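Local coordinates for sporozoite-specific SAG protein (Toxoplasma gondii, PDB 2X28) that is a surface antigen of the SRS family made by the sporozoite stage of the parasite and probably takes part in attachment to host cells, at residues A[61-66]-A[94-99]; A[84-89]-A[125-130]. All blocks are in the same frame, centred on the assembly; numbering follows the deposited sequence.

Contact 1: residues A[61-66]-A[94-99]; sequences DVLKSA and TSVFFL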
ATOM      1  N   ASP A  61       9.079   7.937   8.817  1.00 24.05           N
ATOM      2  CA  ASP A  61       9.535   9.034   7.941  1.00 24.48           C
ATOM      3  C   ASP A  61      10.112   8.513   6.627  1.00 24.34           C
ATOM      4  O   ASP A  61      10.505   9.291   5.755  1.00 25.45           O
ATOM      5  CB  ASP A  61      10.627   9.861   8.621  1.00 24.28           C
ATOM      6  CG  ASP A  61      10.164  10.579   9.880  1.00 26.16           C
ATOM      7  OD1 ASP A  61       9.066  11.172   9.900  1.00 29.81           O
ATOM      8  OD2 ASP A  61      10.946  10.581  10.860  1.00 28.38           O
ATOM      9  N   VAL A  62      10.232   7.198   6.504  1.00 24.93           N
ATOM     10  CA  VAL A  62      10.768   6.554   5.281  1.00 25.17           C
ATOM     11  C   VAL A  62       9.648   5.868   4.499  1.00 24.92           C
ATOM     12  O   VAL A  62       9.574   5.979   3.252  1.00 24.05           O
ATOM     13  CB  VAL A  62      11.925   5.564   5.606  1.00 25.01           C
ATOM     14  CG1 VAL A  62      12.455   4.923   4.364  1.00 25.45           C
ATOM     15  CG2 VAL A  62      13.084   6.317   6.276  1.00 26.61           C
ATOM     16  N   LEU A  63       8.795   5.163   5.255  1.00 25.07           N
ATOM     17  CA  LEU A  63       7.611   4.455   4.731  1.00 25.86           C
ATOM     18  C   LEU A  63       6.395   4.656   5.658  1.00 26.71           C
ATOM     19  O   LEU A  63       6.259   3.943   6.698  1.00 27.26           O
ATOM     20  CB  LEU A  63       7.882   2.950   4.524  1.00 25.88           C
ATOM     21  CG  LEU A  63       8.994   2.427   3.582  1.00 23.64           C
ATOM     22  CD1 LEU A  63       9.442   1.024   3.941  1.00 21.55           C
ATOM     23  CD2 LEU A  63       8.594   2.503   2.132  1.00 23.23           C
ATOM     24  N   LYS A  64       5.509   5.579   5.239  1.00 26.18           N
ATOM     25  CA  LYS A  64       4.323   6.025   5.986  1.00 26.89           C
ATOM     26  C   LYS A  64       3.454   4.920   6.615  1.00 25.44           C
ATOM     27  O   LYS A  64       2.944   5.095   7.748  1.00 25.59           O
ATOM     28  CB  LYS A  64       3.391   6.859   5.089  1.00 27.81           C
ATOM     29  CG  LYS A  64       3.988   8.111   4.437  1.00 33.62           C
ATOM     30  CD  LYS A  64       3.995   9.359   5.355  1.00 41.33           C
ATOM     31  CE  LYS A  64       4.884  10.506   4.769  1.00 43.98           C
ATOM     32  NZ  LYS A  64       6.349  10.151   4.745  1.00 45.65           N
ATOM     33  N   SER A  65       3.263   3.821   5.876  1.00 22.71           N
ATOM     34  CA  SER A  65       2.295   2.772   6.266  1.00 20.12           C
ATOM     35  C   SER A  65       2.919   1.400   6.514  1.00 18.38           C
ATOM     36  O   SER A  65       2.250   0.370   6.394  1.00 17.55           O
ATOM     37  CB  SER A  65       1.207   2.661   5.195  1.00 20.25           C
ATOM     38  OG  SER A  65       1.670   1.875   4.113  1.00 21.25           O
ATOM     39  N   ALA A  66       4.214   1.376   6.825  1.00 17.26           N
ATOM     40  CA  ALA A  66       4.916   0.122   7.088  1.00 16.63           C
ATOM     41  C   ALA A  66       4.847  -0.265   8.576  1.00 15.90           C
ATOM     42  O   ALA A  66       4.612   0.580   9.430  1.00 15.14           O
ATOM     43  CB  ALA A  66       6.397   0.243   6.643  1.00 17.35           C
ATOM     44  N   THR A  94      11.830   2.892  -2.806  1.00 22.94           N
ATOM     45  CA  THR A  94      12.666   3.214  -1.640  1.00 23.05           C
ATOM     46  C   THR A  94      13.269   2.021  -0.875  1.00 21.89           C
ATOM     47  O   THR A  94      12.649   0.965  -0.722  1.00 21.44           O
ATOM     48  CB  THR A  94      12.042   4.369  -0.778  1.00 24.52           C
ATOM     49  OG1 THR A  94      12.905   4.678   0.344  1.00 29.79           O
ATOM     50  CG2 THR A  94      10.694   4.019  -0.312  1.00 22.99           C
ATOM     51  N   SER A  95      14.527   2.183  -0.470  1.00 20.17           N
ATOM     52  CA  SER A  95      15.283   1.106   0.134  1.00 19.58           C
ATOM     53  C   SER A  95      15.387   1.260   1.645  1.00 18.83           C
ATOM     54  O   SER A  95      15.537   2.357   2.160  1.00 18.72           O
ATOM     55  CB  SER A  95      16.655   1.001  -0.496  1.00 20.04           C
ATOM     56  OG  SER A  95      16.567   0.324  -1.740  1.00 20.47           O
ATOM     57  N   VAL A  96      15.224   0.171   2.376  1.00 17.31           N
ATOM     58  CA  VAL A  96      15.527   0.236   3.797  1.00 16.76           C
ATOM     59  C   VAL A  96      16.565  -0.792   4.096  1.00 14.79           C
ATOM     60  O   VAL A  96      16.646  -1.811   3.376  1.00 12.76           O
ATOM     61  CB  VAL A  96      14.275   0.036   4.692  1.00 17.17           C
ATOM     62  CG1 VAL A  96      13.244   1.154   4.395  1.00 18.89           C
ATOM     63  CG2 VAL A  96      13.682  -1.366   4.519  1.00 18.02           C
ATOM     64  N   PHE A  97      17.337  -0.524   5.161  1.00 13.50           N
ATOM     65  CA  PHE A  97      18.417  -1.417   5.564  1.00 13.49           C
ATOM     66  C   PHE A  97      18.448  -1.751   7.066  1.00 13.22           C
ATOM     67  O   PHE A  97      18.026  -0.960   7.906  1.00 13.94           O
ATOM     68  CB  PHE A  97      19.788  -0.838   5.167  1.00 13.03           C
ATOM     69  CG  PHE A  97      19.909  -0.411   3.698  1.00 13.40           C
ATOM     70  CD1 PHE A  97      20.502  -1.256   2.758  1.00 15.29           C
ATOM     71  CD2 PHE A  97      19.468   0.854   3.284  1.00 14.33           C
ATOM     72  CE1 PHE A  97      20.639  -0.863   1.382  1.00 16.02           C
ATOM     73  CE2 PHE A  97      19.604   1.281   1.949  1.00 14.74           C
ATOM     74  CZ  PHE A  97      20.194   0.414   0.985  1.00 15.61           C
ATOM     75  N   PHE A  98      19.023  -2.913   7.360  1.00 13.20           N
ATOM     76  CA  PHE A  98      19.357  -3.347   8.703  1.00 14.27           C
ATOM     77  C   PHE A  98      20.709  -4.091   8.685  1.00 14.73           C
ATOM     78  O   PHE A  98      21.176  -4.529   7.633  1.00 14.15           O
ATOM     79  CB  PHE A  98      18.305  -4.300   9.251  1.00 13.76           C
ATOM     80  CG  PHE A  98      16.903  -3.767   9.199  1.00 14.49           C
ATOM     81  CD1 PHE A  98      16.450  -2.858  10.147  1.00 17.43           C
ATOM     82  CD2 PHE A  98      16.031  -4.181   8.195  1.00 15.86           C
ATOM     83  CE1 PHE A  98      15.133  -2.371  10.095  1.00 16.47           C
ATOM     84  CE2 PHE A  98      14.705  -3.717   8.153  1.00 17.91           C
ATOM     85  CZ  PHE A  98      14.264  -2.805   9.085  1.00 16.27           C
ATOM     86  N   LEU A  99      21.320  -4.221   9.863  1.00 15.74           N
ATOM     87  CA  LEU A  99      22.367  -5.225  10.075  1.00 17.15           C
ATOM     88  C   LEU A  99      21.876  -6.193  11.114  1.00 18.16           C
ATOM     89  O   LEU A  99      21.046  -5.820  11.971  1.00 17.80           O
ATOM     90  CB  LEU A  99      23.668  -4.591  10.572  1.00 17.69           C
ATOM     91  CG  LEU A  99      24.339  -3.564   9.665  1.00 17.81           C
ATOM     92  CD1 LEU A  99      25.559  -2.977  10.383  1.00 21.36           C
ATOM     93  CD2 LEU A  99      24.712  -4.188   8.326  1.00 18.59           C
TER
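Leu63 and Thr94 make the tightest meeting between the turn region 61-66 and the strand 94-99, with Leu63 CD2 lying 3.6 Å from Thr94 CG2 as the two side chains run antiparallel and overlap side by side. Across this contact the loop meets the strand through side-chain branches, mostly methyls. On Leu63 the branches divide the work: while CD2 takes the threonine methyl, CD1 rests on Val96 CG1 at 3.8 Å. Both Leu63 and Val96 are buried, and they form the closed side of the contact; Val127 also packs on Leu63, and Val47 on Val96.

The other side, with Val62 and Thr94, is partly exposed. Val62 places CG1 opposite its own backbone N (chi1 180°), and this methyl leans across Val96 CG1 at 3.9 Å. The same methyl passes Thr94 OG1 at 4.1 Å, a loose approach of carbon to hydroxyl that contributes little beyond van der Waals contact. Thr94 belongs to both sides: a chi1 of -179° swings OG1 to the Val62 side and leaves CG2 for Leu63, so each branch has its own neighbour.

The backbones stay well apart, 7.9 Å between Val62 CA and Thr94 CA, and side chains alone bridge the gap. The alternation of the strand selects them: Thr94 and Val96 face the loop, whereas Ser95 points away and its OG is hydrogen-bonded to His124. A type I turn from Leu63 to Ala66, closed by the bond from Ala66 N to Leu63 O, leads the chain into strand 66-72. With no polar link between the segments, the contact depends on shape and exclusion of water, a gain shared about evenly among Val62, Leu63, Thr94 and Val96.

Contact 2: residues A[84-89]-A[125-130]; sequences LTVDAL and ILVKAA. With CD (cadmium ion), chain C.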
ATOM      1  N   LEU A  84       8.374  -7.277   7.914  1.00 15.25           N
ATOM      2  CA  LEU A  84       8.047  -5.927   7.427  1.00 14.62           C
ATOM      3  C   LEU A  84       6.840  -6.079   6.542  1.00 14.74           C
ATOM      4  O   LEU A  84       6.869  -6.880   5.624  1.00 14.40           O
ATOM      5  CB  LEU A  84       9.190  -5.294   6.593  1.00 14.15           C
ATOM      6  CG  LEU A  84       8.992  -3.804   6.114  1.00 14.08           C
ATOM      7  CD1 LEU A  84       9.400  -2.905   7.165  1.00  9.44           C
ATOM      8  CD2 LEU A  84       9.763  -3.400   4.828  1.00 11.59           C
ATOM      9  N   THR A  85       5.794  -5.318   6.841  1.00 15.07           N
ATOM     10  CA  THR A  85       4.583  -5.206   5.996  1.00 16.34           C
ATOM     11  C   THR A  85       4.530  -3.771   5.541  1.00 16.33           C
ATOM     12  O   THR A  85       4.800  -2.866   6.325  1.00 16.94           O
ATOM     13  CB  THR A  85       3.299  -5.421   6.824  1.00 16.32           C
ATOM     14  OG1 THR A  85       3.457  -6.567   7.686  1.00 17.33           O
ATOM     15  CG2 THR A  85       2.077  -5.579   5.894  1.00 17.45           C
ATOM     16  N   VAL A  86       4.246  -3.555   4.270  1.00 16.17           N
ATOM     17  CA  VAL A  86       4.048  -2.209   3.754  1.00 15.98           C
ATOM     18  C   VAL A  86       2.601  -2.162   3.239  1.00 15.89           C
ATOM     19  O   VAL A  86       2.254  -2.862   2.265  1.00 16.32           O
ATOM     20  CB  VAL A  86       5.095  -1.869   2.677  1.00 15.83           C
ATOM     21  CG1 VAL A  86       4.917  -0.455   2.156  1.00 12.00           C
ATOM     22  CG2 VAL A  86       6.532  -2.104   3.255  1.00 16.93           C
ATOM     23  N   ASP A  87       1.761  -1.393   3.920  1.00 15.31           N
ATOM     24  CA  ASP A  87       0.320  -1.304   3.566  1.00 16.02           C
ATOM     25  C   ASP A  87       0.002  -0.650   2.233  1.00 16.60           C
ATOM     26  O   ASP A  87      -0.763  -1.197   1.467  1.00 18.72           O
ATOM     27  CB  ASP A  87      -0.452  -0.549   4.630  1.00 16.06           C
ATOM     28  CG  ASP A  87      -0.455  -1.254   5.918  1.00 13.16           C
ATOM     29  OD1 ASP A  87       0.092  -2.372   5.983  1.00 13.93           O
ATOM     30  OD2 ASP A  87      -0.976  -0.660   6.859  1.00 16.68           O
ATOM     31  N   ALA A  88       0.564   0.527   2.010  1.00 16.84           N
ATOM     32  CA  ALA A  88       0.449   1.292   0.773  1.00 17.85           C
ATOM     33  C   ALA A  88       1.875   1.547   0.258  1.00 17.30           C
ATOM     34  O   ALA A  88       2.708   2.006   1.004  1.00 16.11           O
ATOM     35  CB  ALA A  88      -0.235   2.641   1.050  1.00 17.18           C
ATOM     36  N   LEU A  89       2.144   1.252  -1.011  1.00 17.41           N
ATOM     37  CA  LEU A  89       3.474   1.463  -1.541  1.00 17.20           C
ATOM     38  C   LEU A  89       3.788   2.970  -1.600  1.00 17.95           C
ATOM     39  O   LEU A  89       2.890   3.804  -1.777  1.00 18.39           O
ATOM     40  CB  LEU A  89       3.588   0.838  -2.917  1.00 15.46           C
ATOM     41  CG  LEU A  89       3.636  -0.657  -3.130  1.00 15.62           C
ATOM     42  CD1 LEU A  89       3.831  -0.924  -4.671  1.00 11.38           C
ATOM     43  CD2 LEU A  89       4.701  -1.385  -2.259  1.00 11.37           C
ATOM     44  N   ILE A 125      16.225  -4.108   1.794  1.00 14.46           N
ATOM     45  CA  ILE A 125      14.822  -4.288   1.365  1.00 13.65           C
ATOM     46  C   ILE A 125      14.426  -3.158   0.437  1.00 14.75           C
ATOM     47  O   ILE A 125      14.462  -1.956   0.808  1.00 14.29           O
ATOM     48  CB  ILE A 125      13.836  -4.419   2.566  1.00 13.98           C
ATOM     49  CG1 ILE A 125      14.318  -5.554   3.482  1.00 12.00           C
ATOM     50  CG2 ILE A 125      12.306  -4.497   2.040  1.00 12.77           C
ATOM     51  CD1 ILE A 125      13.502  -5.788   4.803  1.00 13.32           C
ATOM     52  N   LEU A 126      14.072  -3.538  -0.786  1.00 15.26           N
ATOM     53  CA  LEU A 126      13.614  -2.580  -1.774  1.00 16.11           C
ATOM     54  C   LEU A 126      12.094  -2.547  -1.731  1.00 15.82           C
ATOM     55  O   LEU A 126      11.448  -3.577  -1.805  1.00 17.07           O
ATOM     56  CB  LEU A 126      14.072  -2.994  -3.198  1.00 15.85           C
ATOM     57  CG  LEU A 126      13.545  -2.065  -4.296  1.00 15.88           C
ATOM     58  CD1 LEU A 126      14.241  -0.768  -4.061  1.00 17.39           C
ATOM     59  CD2 LEU A 126      13.881  -2.559  -5.699  1.00 17.87           C
ATOM     60  N   VAL A 127      11.518  -1.365  -1.603  1.00 16.52           N
ATOM     61  CA  VAL A 127      10.056  -1.240  -1.652  1.00 17.39           C
ATOM     62  C   VAL A 127       9.728  -0.486  -2.919  1.00 17.64           C
ATOM     63  O   VAL A 127      10.106   0.675  -3.036  1.00 15.80           O
ATOM     64  CB  VAL A 127       9.518  -0.480  -0.449  1.00 17.73           C
ATOM     65  CG1 VAL A 127       7.956  -0.571  -0.373  1.00 16.23           C
ATOM     66  CG2 VAL A 127      10.172  -1.015   0.816  1.00 19.74           C
ATOM     67  N   LYS A 128       9.056  -1.159  -3.857  1.00 18.06           N
ATOM     68  CA  LYS A 128       8.723  -0.542  -5.159  1.00 19.74           C
ATOM     69  C   LYS A 128       7.778   0.616  -5.014  1.00 19.66           C
ATOM     70  O   LYS A 128       6.924   0.607  -4.116  1.00 20.62           O
ATOM     71  CB  LYS A 128       8.065  -1.535  -6.109  1.00 19.06           C
ATOM     72  CG  LYS A 128       8.681  -2.843  -6.084  1.00 21.73           C
ATOM     73  CD  LYS A 128       9.603  -3.034  -7.205  1.00 23.77           C
ATOM     74  CE  LYS A 128       8.792  -3.408  -8.441  1.00 28.11           C
ATOM     75  NZ  LYS A 128       8.993  -2.386  -9.489  1.00 25.12           N
ATOM     76  N   ALA A 129       7.905   1.561  -5.950  1.00 19.35           N
ATOM     77  CA  ALA A 129       7.014   2.691  -6.106  1.00 19.32           C
ATOM     78  C   ALA A 129       5.637   2.177  -6.388  1.00 19.39           C
ATOM     79  O   ALA A 129       5.517   1.154  -7.056  1.00 19.76           O
ATOM     80  CB  ALA A 129       7.480   3.522  -7.265  1.00 19.73           C
ATOM     81  N   ALA A 130       4.593   2.861  -5.910  1.00 19.18           N
ATOM     82  CA  ALA A 130       3.210   2.433  -6.218  1.00 19.68           C
ATOM     83  C   ALA A 130       2.972   2.482  -7.739  1.00 20.63           C
ATOM     84  O   ALA A 130       3.368   3.444  -8.374  1.00 19.03           O
ATOM     85  CB  ALA A 130       2.187   3.336  -5.514  1.00 19.00           C
TER
HETATM   86 CD    CD C1240      -0.159  -2.616   8.568  1.00 35.89          CD
HETATM   87  O   HOH W   1       1.338  -4.109   9.538  1.00  7.44           O
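Leu84 and Ile125 start two chain segments that run in the same general direction and converge, their CA atoms being 9.2 Å apart whereas those of Leu89 and Ala130 are separated by 4.8 Å. In the wide part only side chains meet. Leu84 CD2 lies beside Ile125 CG2 at 3.9 Å. Two residues further on, Val86 and Val127 reach tip to tip, CG1 to CG1, at 4.0 Å; a chi1 near 180° in both valines turns this methyl into the gap between the sheets. Where the chains close in, Leu89 carries the contact. Leu89 CD2 touches Val127 CG1 at 3.8 Å, and the carbonyl oxygen of Lys128 lies against both methyls of Leu89, with that of Ala129 also beside CD1. Its CB, meanwhile, packs against Ala130. Asp87 takes its carboxylate to the outer side, where OD1 and OD2 both bind a cadmium ion that also holds a water. Leu84 and Val86 belong to the sheet of strands 22-28, 80-86 and 66-72, Ile125 and Val127 to the sheet containing strands 94-101 and 121-127, so these residues form part of the interface between the two sheets of the beta sandwich characteristic of the SRS domain.

From the N terminus the chain passes 61-66, then 84-89, then 94-99 and finally 125-130. Contact 1 closes a loop containing strands 66-72 and 80-86 when 94-99 returns to 61-66; contact 2 closes another when 125-130 meets 84-89. Because the segments alternate, the two loops cross. They are also joined directly, since Ser65 OG is hydrogen-bonded to Ala88 N and Thr94 pairs with Val127 through the backbone as strands 94-101 and 121-127 lie side by side. Contact 1 thus fastens the helix-to-strand turn to one sheet, while contact 2 joins that same sheet to the three-stranded one, at the same end of the first SRS domain.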